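PDB 1E9R: conjugal transfer protein TRWB from Escherichia coli, which probably couples the DNA-processing complex to the secretion channel during bacterial conjugation, acting as a hexameric, ring-helicase-like P-loop NTPase. Local coordinates for residues A143-W146 with A147-R151; A254-P257 with L258-W262. One frame throughout, in Å; residues are numbered along the deposited sequence.

Contact 1. Residues A143-W146 with A147-R151; sequences AEEW and ASYGR
Glu145 and Tyr149, four residues apart on helix 141-163, meet in three ways. Tyr149 OH donates to Glu145 OE2 at 2.7 Å, meeting the oxygen on its anti side and 16° out of the carboxylate plane. Tyr149 N donates to Glu145 O at 3.2 Å, and one face of the tyrosine ring lies against the same oxygen, 3.5 Å from the ring plane and displaced toward the rim. With Glu145 CG anti to the backbone N (chi1 -178°) and the chain extended beyond it, the carboxylate reaches the phenol oxygen, and Glu145 CG passes 3.8 Å from Tyr149 CE2. Trp146 adds mainly backbone: Gly150 N donates to Trp146 O at 2.8 Å. Its indole lays one face over Ala143 CA and packs, like Tyr149, on helix 201-217. Glu145 packs on Trp146 of one neighbouring subunit and Trp146 on Glu145 of another, and the Tyr149 ring meets Phe212 of the former. Glu144, bent at chi2, is gripped end-on by Arg151, with NH2 to Glu144 OE1 at 3.0 Å and NH1 to Glu144 OE2 at 2.9 Å, the two planes nearly coplanar. Gly138 N and Arg137 also bind this carboxylate, while Arg151 NE donates to Val135 O. The chemistry pairs a phenol-carboxylate hydrogen bond with a two-pronged salt bridge, probably favouring a charged Glu144, whose outer bonds, with those of Arg151, tie the helix start to residues 135-138.

Contact 2. Residues A254-P257 with L258-W262; sequences ALRP and LISAW
Leu255 O receives Ile259 N at 3.0 Å in an almost linear bond (175° at the hydrogen), an i to i+4 link that carries helix 252-269 past Pro257. The proline nitrogen has no hydrogen to give to the turn before, and the helix is kinked there; beyond it, Ala261 N donates to Pro257 O at 2.8 Å. Arg256 O takes two donors from one residue, Ser260 N at 2.9 Å and Ser260 OG at 2.7 Å, arriving from opposite faces of the carbonyl plane. The hydroxyl reaches back because OG sits beside its own backbone N (chi1 -64°), and it is also bonded to Glu292 N. An alanine in place of Ser260 would probably leave Glu292 N without this partner and Arg256 O with a single donor from that residue. On the apolar side, Ile259 CD1 packs 3.6 Å from Leu255 CB, whereas Leu255 CD2 and Leu258 CD1 are a looser 4.3 Å apart. Leu255 and Ile259 rest on strand 243-247, Leu255, Leu258 and Ala261 touch helix 219-223, and Arg256 NE donates to Ser290 O. The helix thus lies between that strand, the short helix and the loop of Ser290 and Glu292.

In the fold
Contacts 1 and 2 follow one another along the chain, on helices 141-163 and 252-269. Their centres are about 17 Å apart and their nearest atoms about 11 Å, so they do not touch, though both lie on the same side of the chain's centre. Contact 2, its centre about 12 Å from the centre of the chain, is buried beside strand 243-247 of the mixed sheet, which also includes strand 56-59, leading into the probable Walker A motif (Gly60, Gly65, Lys66 and Ser67), whose backbone amides lie on a sulphate. Contact 1, its centre about 23 Å from the centre of the chain, is partly buried and reaches two neighbouring subunits, whereas no other chain of the hexamer touches 254-262.

Contact 1. Residues A143-W146 with A147-R151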
ATOM      1  N   ALA B 143       1.522 -12.959 -12.717  1.00 32.27           N
ATOM      2  CA  ALA B 143       1.039 -14.317 -12.951  1.00 32.46           C
ATOM      3  C   ALA B 143       0.170 -14.332 -14.188  1.00 30.46           C
ATOM      4  O   ALA B 143       0.207 -15.276 -14.961  1.00 32.94           O
ATOM      5  CB  ALA B 143       0.248 -14.820 -11.756  1.00 31.11           C
ATOM      6  N   GLU B 144      -0.619 -13.283 -14.381  1.00 29.48           N
ATOM      7  CA  GLU B 144      -1.472 -13.219 -15.557  1.00 29.03           C
ATOM      8  C   GLU B 144      -0.623 -13.045 -16.818  1.00 29.71           C
ATOM      9  O   GLU B 144      -1.013 -13.487 -17.898  1.00 30.02           O
ATOM     10  CB  GLU B 144      -2.480 -12.073 -15.429  1.00 26.39           C
ATOM     11  CG  GLU B 144      -3.297 -11.784 -16.694  1.00 24.58           C
ATOM     12  CD  GLU B 144      -4.013 -13.003 -17.267  1.00 28.12           C
ATOM     13  OE1 GLU B 144      -4.214 -14.006 -16.541  1.00 26.42           O
ATOM     14  OE2 GLU B 144      -4.388 -12.947 -18.459  1.00 27.50           O
ATOM     15  N   GLU B 145       0.533 -12.394 -16.688  1.00 31.18           N
ATOM     16  CA  GLU B 145       1.407 -12.210 -17.841  1.00 31.86           C
ATOM     17  C   GLU B 145       1.847 -13.603 -18.301  1.00 31.73           C
ATOM     18  O   GLU B 145       1.801 -13.923 -19.490  1.00 29.89           O
ATOM     19  CB  GLU B 145       2.631 -11.365 -17.469  1.00 32.42           C
ATOM     20  CG  GLU B 145       3.566 -11.081 -18.645  1.00 37.28           C
ATOM     21  CD  GLU B 145       4.980 -10.658 -18.216  1.00 41.13           C
ATOM     22  OE1 GLU B 145       5.211 -10.506 -16.990  1.00 42.94           O
ATOM     23  OE2 GLU B 145       5.858 -10.480 -19.105  1.00 39.85           O
ATOM     24  N   TRP B 146       2.247 -14.445 -17.349  1.00 30.83           N
ATOM     25  CA  TRP B 146       2.682 -15.793 -17.682  1.00 31.49           C
ATOM     26  C   TRP B 146       1.556 -16.601 -18.297  1.00 32.07           C
ATOM     27  O   TRP B 146       1.757 -17.293 -19.301  1.00 34.99           O
ATOM     28  CB  TRP B 146       3.182 -16.530 -16.448  1.00 28.44           C
ATOM     29  CG  TRP B 146       4.251 -15.823 -15.727  1.00 30.22           C
ATOM     30  CD1 TRP B 146       5.166 -14.957 -16.251  1.00 29.52           C
ATOM     31  CD2 TRP B 146       4.554 -15.937 -14.337  1.00 32.41           C
ATOM     32  NE1 TRP B 146       6.021 -14.523 -15.271  1.00 30.47           N
ATOM     33  CE2 TRP B 146       5.667 -15.109 -14.085  1.00 31.17           C
ATOM     34  CE3 TRP B 146       3.990 -16.663 -13.276  1.00 31.95           C
ATOM     35  CZ2 TRP B 146       6.230 -14.981 -12.812  1.00 35.83           C
ATOM     36  CZ3 TRP B 146       4.547 -16.538 -12.011  1.00 36.34           C
ATOM     37  CH2 TRP B 146       5.658 -15.701 -11.789  1.00 37.19           C
ATOM     38  N   ALA B 147       0.376 -16.526 -17.682  1.00 29.20           N
ATOM     39  CA  ALA B 147      -0.788 -17.266 -18.170  1.00 29.52           C
ATOM     40  C   ALA B 147      -1.024 -16.848 -19.608  1.00 28.82           C
ATOM     41  O   ALA B 147      -1.403 -17.651 -20.453  1.00 30.77           O
ATOM     42  CB  ALA B 147      -2.020 -16.952 -17.312  1.00 24.50           C
ATOM     43  N   SER B 148      -0.776 -15.574 -19.875  1.00 28.70           N
ATOM     44  CA  SER B 148      -0.947 -15.018 -21.201  1.00 29.97           C
ATOM     45  C   SER B 148      -0.066 -15.761 -22.202  1.00 28.61           C
ATOM     46  O   SER B 148      -0.518 -16.124 -23.287  1.00 26.55           O
ATOM     47  CB  SER B 148      -0.588 -13.540 -21.171  1.00 30.84           C
ATOM     48  OG  SER B 148      -0.515 -13.008 -22.480  1.00 40.38           O
ATOM     49  N   TYR B 149       1.194 -15.975 -21.834  1.00 29.01           N
ATOM     50  CA  TYR B 149       2.140 -16.686 -22.688  1.00 27.94           C
ATOM     51  C   TYR B 149       1.663 -18.127 -22.805  1.00 28.17           C
ATOM     52  O   TYR B 149       1.797 -18.751 -23.861  1.00 29.36           O
ATOM     53  CB  TYR B 149       3.540 -16.655 -22.068  1.00 27.56           C
ATOM     54  CG  TYR B 149       4.144 -15.273 -21.949  1.00 25.70           C
ATOM     55  CD1 TYR B 149       4.002 -14.339 -22.969  1.00 26.14           C
ATOM     56  CD2 TYR B 149       4.863 -14.899 -20.813  1.00 25.71           C
ATOM     57  CE1 TYR B 149       4.560 -13.064 -22.866  1.00 27.07           C
ATOM     58  CE2 TYR B 149       5.426 -13.629 -20.700  1.00 25.49           C
ATOM     59  CZ  TYR B 149       5.269 -12.715 -21.731  1.00 28.06           C
ATOM     60  OH  TYR B 149       5.811 -11.452 -21.624  1.00 26.57           O
ATOM     61  N   GLY B 150       1.109 -18.648 -21.710  1.00 27.86           N
ATOM     62  CA  GLY B 150       0.590 -20.007 -21.700  1.00 26.98           C
ATOM     63  C   GLY B 150      -0.577 -20.223 -22.660  1.00 29.62           C
ATOM     64  O   GLY B 150      -0.660 -21.258 -23.324  1.00 28.71           O
ATOM     65  N   ARG B 151      -1.482 -19.247 -22.737  1.00 28.01           N
ATOM     66  CA  ARG B 151      -2.626 -19.342 -23.630  1.00 28.03           C
ATOM     67  C   ARG B 151      -2.140 -19.270 -25.061  1.00 28.64           C
ATOM     68  O   ARG B 151      -2.695 -19.932 -25.937  1.00 28.88           O
ATOM     69  CB  ARG B 151      -3.628 -18.218 -23.351  1.00 27.63           C
ATOM     70  CG  ARG B 151      -4.065 -18.189 -21.902  1.00 29.63           C
ATOM     71  CD  ARG B 151      -5.399 -17.508 -21.655  1.00 28.39           C
ATOM     72  NE  ARG B 151      -5.602 -17.354 -20.217  1.00 26.65           N
ATOM     73  CZ  ARG B 151      -5.194 -16.296 -19.528  1.00 26.06           C
ATOM     74  NH1 ARG B 151      -4.586 -15.303 -20.162  1.00 24.33           N
ATOM     75  NH2 ARG B 151      -5.347 -16.246 -18.209  1.00 26.28           N
TER

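Contact 2. Residues A254-P257 with L258-W262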
ATOM      1  N   ALA B 254      -6.161 -30.657  -6.662  1.00 35.88           N
ATOM      2  CA  ALA B 254      -5.684 -31.171  -7.935  1.00 33.68           C
ATOM      3  C   ALA B 254      -6.664 -30.900  -9.075  1.00 33.39           C
ATOM      4  O   ALA B 254      -6.256 -30.673 -10.219  1.00 29.72           O
ATOM      5  CB  ALA B 254      -5.424 -32.670  -7.815  1.00 32.99           C
ATOM      6  N   LEU B 255      -7.956 -30.921  -8.757  1.00 32.68           N
ATOM      7  CA  LEU B 255      -8.990 -30.717  -9.759  1.00 33.02           C
ATOM      8  C   LEU B 255      -9.419 -29.273  -9.951  1.00 31.23           C
ATOM      9  O   LEU B 255     -10.157 -28.967 -10.878  1.00 29.34           O
ATOM     10  CB  LEU B 255     -10.213 -31.576  -9.422  1.00 34.34           C
ATOM     11  CG  LEU B 255     -10.047 -33.074  -9.690  1.00 35.90           C
ATOM     12  CD1 LEU B 255     -11.209 -33.857  -9.109  1.00 37.19           C
ATOM     13  CD2 LEU B 255      -9.944 -33.299 -11.194  1.00 35.53           C
ATOM     14  N   ARG B 256      -8.957 -28.385  -9.082  1.00 31.64           N
ATOM     15  CA  ARG B 256      -9.314 -26.967  -9.156  1.00 32.51           C
ATOM     16  C   ARG B 256      -9.264 -26.376 -10.579  1.00 31.77           C
ATOM     17  O   ARG B 256     -10.234 -25.773 -11.046  1.00 34.19           O
ATOM     18  CB  ARG B 256      -8.413 -26.168  -8.212  1.00 32.45           C
ATOM     19  CG  ARG B 256      -8.886 -24.774  -7.924  1.00 32.55           C
ATOM     20  CD  ARG B 256      -8.004 -24.142  -6.874  1.00 35.71           C
ATOM     21  NE  ARG B 256      -8.509 -22.840  -6.440  1.00 41.52           N
ATOM     22  CZ  ARG B 256      -7.891 -21.675  -6.646  1.00 43.25           C
ATOM     23  NH1 ARG B 256      -6.726 -21.641  -7.292  1.00 41.73           N
ATOM     24  NH2 ARG B 256      -8.438 -20.540  -6.205  1.00 43.64           N
ATOM     25  N   PRO B 257      -8.135 -26.531 -11.292  1.00 31.87           N
ATOM     26  CA  PRO B 257      -8.125 -25.960 -12.645  1.00 31.58           C
ATOM     27  C   PRO B 257      -9.101 -26.579 -13.662  1.00 31.15           C
ATOM     28  O   PRO B 257      -9.644 -25.870 -14.512  1.00 30.35           O
ATOM     29  CB  PRO B 257      -6.653 -26.088 -13.069  1.00 30.65           C
ATOM     30  CG  PRO B 257      -6.126 -27.169 -12.221  1.00 31.48           C
ATOM     31  CD  PRO B 257      -6.781 -26.938 -10.891  1.00 31.59           C
ATOM     32  N   LEU B 258      -9.327 -27.891 -13.575  1.00 32.28           N
ATOM     33  CA  LEU B 258     -10.248 -28.581 -14.488  1.00 30.83           C
ATOM     34  C   LEU B 258     -11.681 -28.133 -14.239  1.00 30.51           C
ATOM     35  O   LEU B 258     -12.391 -27.772 -15.175  1.00 29.38           O
ATOM     36  CB  LEU B 258     -10.184 -30.103 -14.308  1.00 30.74           C
ATOM     37  CG  LEU B 258     -10.363 -30.928 -15.598  1.00 31.89           C
ATOM     38  CD1 LEU B 258     -10.838 -32.329 -15.252  1.00 29.97           C
ATOM     39  CD2 LEU B 258     -11.352 -30.255 -16.532  1.00 27.84           C
ATOM     40  N   ILE B 259     -12.098 -28.171 -12.972  1.00 29.64           N
ATOM     41  CA  ILE B 259     -13.442 -27.763 -12.581  1.00 30.96           C
ATOM     42  C   ILE B 259     -13.628 -26.292 -12.965  1.00 31.30           C
ATOM     43  O   ILE B 259     -14.654 -25.917 -13.545  1.00 30.81           O
ATOM     44  CB  ILE B 259     -13.660 -27.968 -11.060  1.00 31.53           C
ATOM     45  CG1 ILE B 259     -13.553 -29.457 -10.715  1.00 29.14           C
ATOM     46  CG2 ILE B 259     -15.032 -27.484 -10.652  1.00 29.93           C
ATOM     47  CD1 ILE B 259     -13.270 -29.730  -9.230  1.00 33.70           C
ATOM     48  N   SER B 260     -12.630 -25.463 -12.661  1.00 30.33           N
ATOM     49  CA  SER B 260     -12.691 -24.050 -13.030  1.00 27.73           C
ATOM     50  C   SER B 260     -12.860 -23.949 -14.547  1.00 27.64           C
ATOM     51  O   SER B 260     -13.601 -23.112 -15.042  1.00 27.36           O
ATOM     52  CB  SER B 260     -11.410 -23.313 -12.614  1.00 25.82           C
ATOM     53  OG  SER B 260     -11.258 -23.312 -11.210  1.00 25.24           O
ATOM     54  N   ALA B 261     -12.168 -24.800 -15.288  1.00 24.65           N
ATOM     55  CA  ALA B 261     -12.290 -24.771 -16.733  1.00 26.46           C
ATOM     56  C   ALA B 261     -13.729 -25.048 -17.154  1.00 26.39           C
ATOM     57  O   ALA B 261     -14.288 -24.349 -18.003  1.00 26.55           O
ATOM     58  CB  ALA B 261     -11.366 -25.809 -17.357  1.00 24.74           C
ATOM     59  N   TRP B 262     -14.334 -26.074 -16.567  1.00 26.62           N
ATOM     60  CA  TRP B 262     -15.696 -26.417 -16.932  1.00 28.43           C
ATOM     61  C   TRP B 262     -16.659 -25.287 -16.624  1.00 29.16           C
ATOM     62  O   TRP B 262     -17.444 -24.874 -17.488  1.00 28.48           O
ATOM     63  CB  TRP B 262     -16.144 -27.708 -16.231  1.00 28.69           C
ATOM     64  CG  TRP B 262     -15.518 -28.955 -16.819  1.00 30.69           C
ATOM     65  CD1 TRP B 262     -15.165 -29.160 -18.126  1.00 30.74           C
ATOM     66  CD2 TRP B 262     -15.179 -30.158 -16.119  1.00 29.49           C
ATOM     67  NE1 TRP B 262     -14.627 -30.411 -18.278  1.00 29.91           N
ATOM     68  CE2 TRP B 262     -14.621 -31.046 -17.064  1.00 28.73           C
ATOM     69  CE3 TRP B 262     -15.290 -30.571 -14.786  1.00 29.99           C
ATOM     70  CZ2 TRP B 262     -14.171 -32.330 -16.716  1.00 30.36           C
ATOM     71  CZ3 TRP B 262     -14.842 -31.852 -14.437  1.00 29.79           C
ATOM     72  CH2 TRP B 262     -14.288 -32.712 -15.403  1.00 28.98           C
TER